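Local coordinates for uncharacterized protein AF_0924 (Archaeoglobus fulgidus, PDB 3DT5) that is of unknown function, here as the C-terminal domain of a probable membrane protein, crystallised with a bound calcium ion, at residues F105-V108 with L109-Y113. Residues are numbered along the deposited sequence; the frame is centred on the assembly and turned at random.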
loop_
_atom_site.group_PDB
_atom_site.type_symbol
_atom_site.label_atom_id
_atom_site.label_comp_id
_atom_site.label_asym_id
_atom_site.label_seq_id
_atom_site.Cartn_x
_atom_site.Cartn_y
_atom_site.Cartn_z
ATOM N N PHE A 105 0.861 -4.718 7.516
ATOM C CA PHE A 105 1.345 -5.800 6.668
ATOM C C PHE A 105 2.221 -6.762 7.461
ATOM O O PHE A 105 2.031 -7.955 7.376
ATOM C CB PHE A 105 2.094 -5.219 5.454
ATOM C CG PHE A 105 2.848 -6.251 4.626
ATOM C CD1 PHE A 105 2.176 -7.296 3.989
ATOM C CD2 PHE A 105 4.235 -6.157 4.491
ATOM C CE1 PHE A 105 2.876 -8.247 3.189
ATOM C CE2 PHE A 105 4.964 -7.125 3.706
ATOM C CZ PHE A 105 4.265 -8.145 3.044
ATOM N N LEU A 106 3.203 -6.260 8.186
ATOM C CA LEU A 106 4.083 -7.163 8.934
ATOM C C LEU A 106 3.293 -7.940 9.981
ATOM O O LEU A 106 3.607 -9.097 10.266
ATOM C CB LEU A 106 5.158 -6.385 9.671
ATOM C CG LEU A 106 6.198 -5.673 8.803
ATOM C CD1 LEU A 106 7.074 -4.791 9.717
ATOM C CD2 LEU A 106 7.003 -6.643 7.953
ATOM N N GLU A 107 2.276 -7.311 10.579
ATOM C CA GLU A 107 1.475 -8.039 11.571
ATOM C C GLU A 107 0.642 -9.120 10.865
ATOM O O GLU A 107 0.531 -10.236 11.338
ATOM C CB GLU A 107 0.565 -7.088 12.373
ATOM C CG GLU A 107 -0.403 -7.915 13.261
ATOM C CD GLU A 107 -1.022 -7.111 14.388
ATOM O OE1 GLU A 107 -2.059 -7.568 14.926
ATOM O OE2 GLU A 107 -0.477 -6.037 14.740
ATOM N N VAL A 108 0.055 -8.807 9.718
ATOM C CA VAL A 108 -0.744 -9.821 9.005
ATOM C C VAL A 108 0.170 -10.967 8.557
ATOM O O VAL A 108 -0.197 -12.159 8.646
ATOM C CB VAL A 108 -1.552 -9.205 7.801
ATOM C CG1 VAL A 108 -2.326 -10.309 7.031
ATOM C CG2 VAL A 108 -2.564 -8.175 8.325
ATOM N N LEU A 109 1.372 -10.640 8.098
ATOM C CA LEU A 109 2.343 -11.716 7.782
ATOM C C LEU A 109 2.595 -12.617 9.026
ATOM O O LEU A 109 2.574 -13.851 8.908
ATOM C CB LEU A 109 3.681 -11.124 7.353
ATOM C CG LEU A 109 3.912 -10.884 5.891
ATOM C CD1 LEU A 109 5.382 -10.525 5.739
ATOM C CD2 LEU A 109 3.559 -12.177 5.116
ATOM N N LYS A 110 2.860 -11.990 10.187
ATOM C CA LYS A 110 3.093 -12.744 11.468
ATOM C C LYS A 110 1.893 -13.636 11.793
ATOM O O LYS A 110 2.054 -14.803 12.152
ATOM C CB LYS A 110 3.400 -11.842 12.676
ATOM C CG LYS A 110 4.642 -10.930 12.564
ATOM C CD LYS A 110 5.005 -10.192 13.914
ATOM C CE LYS A 110 5.336 -8.647 13.733
ATOM N NZ LYS A 110 4.147 -7.628 14.048
ATOM N N GLU A 111 0.691 -13.082 11.636
ATOM C CA GLU A 111 -0.546 -13.829 11.859
ATOM C C GLU A 111 -0.707 -15.015 10.894
ATOM O O GLU A 111 -1.198 -16.100 11.282
ATOM C CB GLU A 111 -1.732 -12.865 11.769
ATOM C CG GLU A 111 -1.654 -11.832 12.907
ATOM C CD GLU A 111 -2.782 -10.810 12.867
ATOM O OE1 GLU A 111 -3.187 -10.389 11.747
ATOM O OE2 GLU A 111 -3.223 -10.397 13.943
ATOM N N TYR A 112 -0.305 -14.806 9.645
ATOM C CA TYR A 112 -0.327 -15.863 8.662
ATOM C C TYR A 112 0.580 -17.030 9.095
ATOM O O TYR A 112 0.175 -18.200 9.023
ATOM C CB TYR A 112 0.134 -15.334 7.288
ATOM C CG TYR A 112 0.150 -16.476 6.288
ATOM C CD1 TYR A 112 -1.034 -16.898 5.688
ATOM C CD2 TYR A 112 1.323 -17.189 6.025
ATOM C CE1 TYR A 112 -1.060 -17.965 4.806
ATOM C CE2 TYR A 112 1.318 -18.278 5.132
ATOM C CZ TYR A 112 0.106 -18.649 4.539
ATOM O OH TYR A 112 0.040 -19.711 3.662
ATOM N N TYR A 113 1.799 -16.711 9.538
ATOM C CA TYR A 113 2.753 -17.724 9.973
ATOM C C TYR A 113 2.370 -18.367 11.305
ATOM O O TYR A 113 2.636 -19.538 11.519
ATOM C CB TYR A 113 4.167 -17.144 10.062
ATOM C CG TYR A 113 4.723 -16.602 8.761
ATOM C CD1 TYR A 113 4.596 -17.314 7.568
ATOM C CD2 TYR A 113 5.409 -15.375 8.733
ATOM C CE1 TYR A 113 5.136 -16.805 6.361
ATOM C CE2 TYR A 113 5.941 -14.861 7.560
ATOM C CZ TYR A 113 5.805 -15.572 6.373
ATOM O OH TYR A 113 6.350 -15.055 5.207
#
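Leu109 N donates to Phe105 O at 2.9 Å, nearly straight at 169°, and Lys110, Glu111 and Tyr112 reach back to Leu106, Glu107 and Val108 in the same i to i+4 way: two turns of the long α-helix 88-116. On its outer side Glu107 and Glu111 sit one turn apart, and their carboxylates touch, Glu107 OE1 being 3.2 Å from Glu111 OE2 with the two planes 89° apart. No bond joins these like charges; the closeness probably raises the pKa of one or both, and Lys110 NZ, 4.9 Å from Glu107 OE2, may ease it slightly. Glu111 sets its CG beside its own backbone N (chi1 -64°), which brings that carbon to 3.1 Å from Glu107 O and lays the chain back along the preceding turn. An alanine here, lacking CG and the carboxylate, would probably leave Glu107 O less covered and the Glu107 chain freer to turn. Round the helix, Phe105 and Val108 pack on helix 16-35, to which Tyr112 OH also hydrogen-bonds through Glu20. Pro123 touches both Phe105 and Leu109, and these two also form a CH-pi contact: Leu109 CG lies over one face of the Phe105 ring, 4.2 Å from its centroid, while Leu109 CD1 meets Phe105 CZ at 3.8 Å.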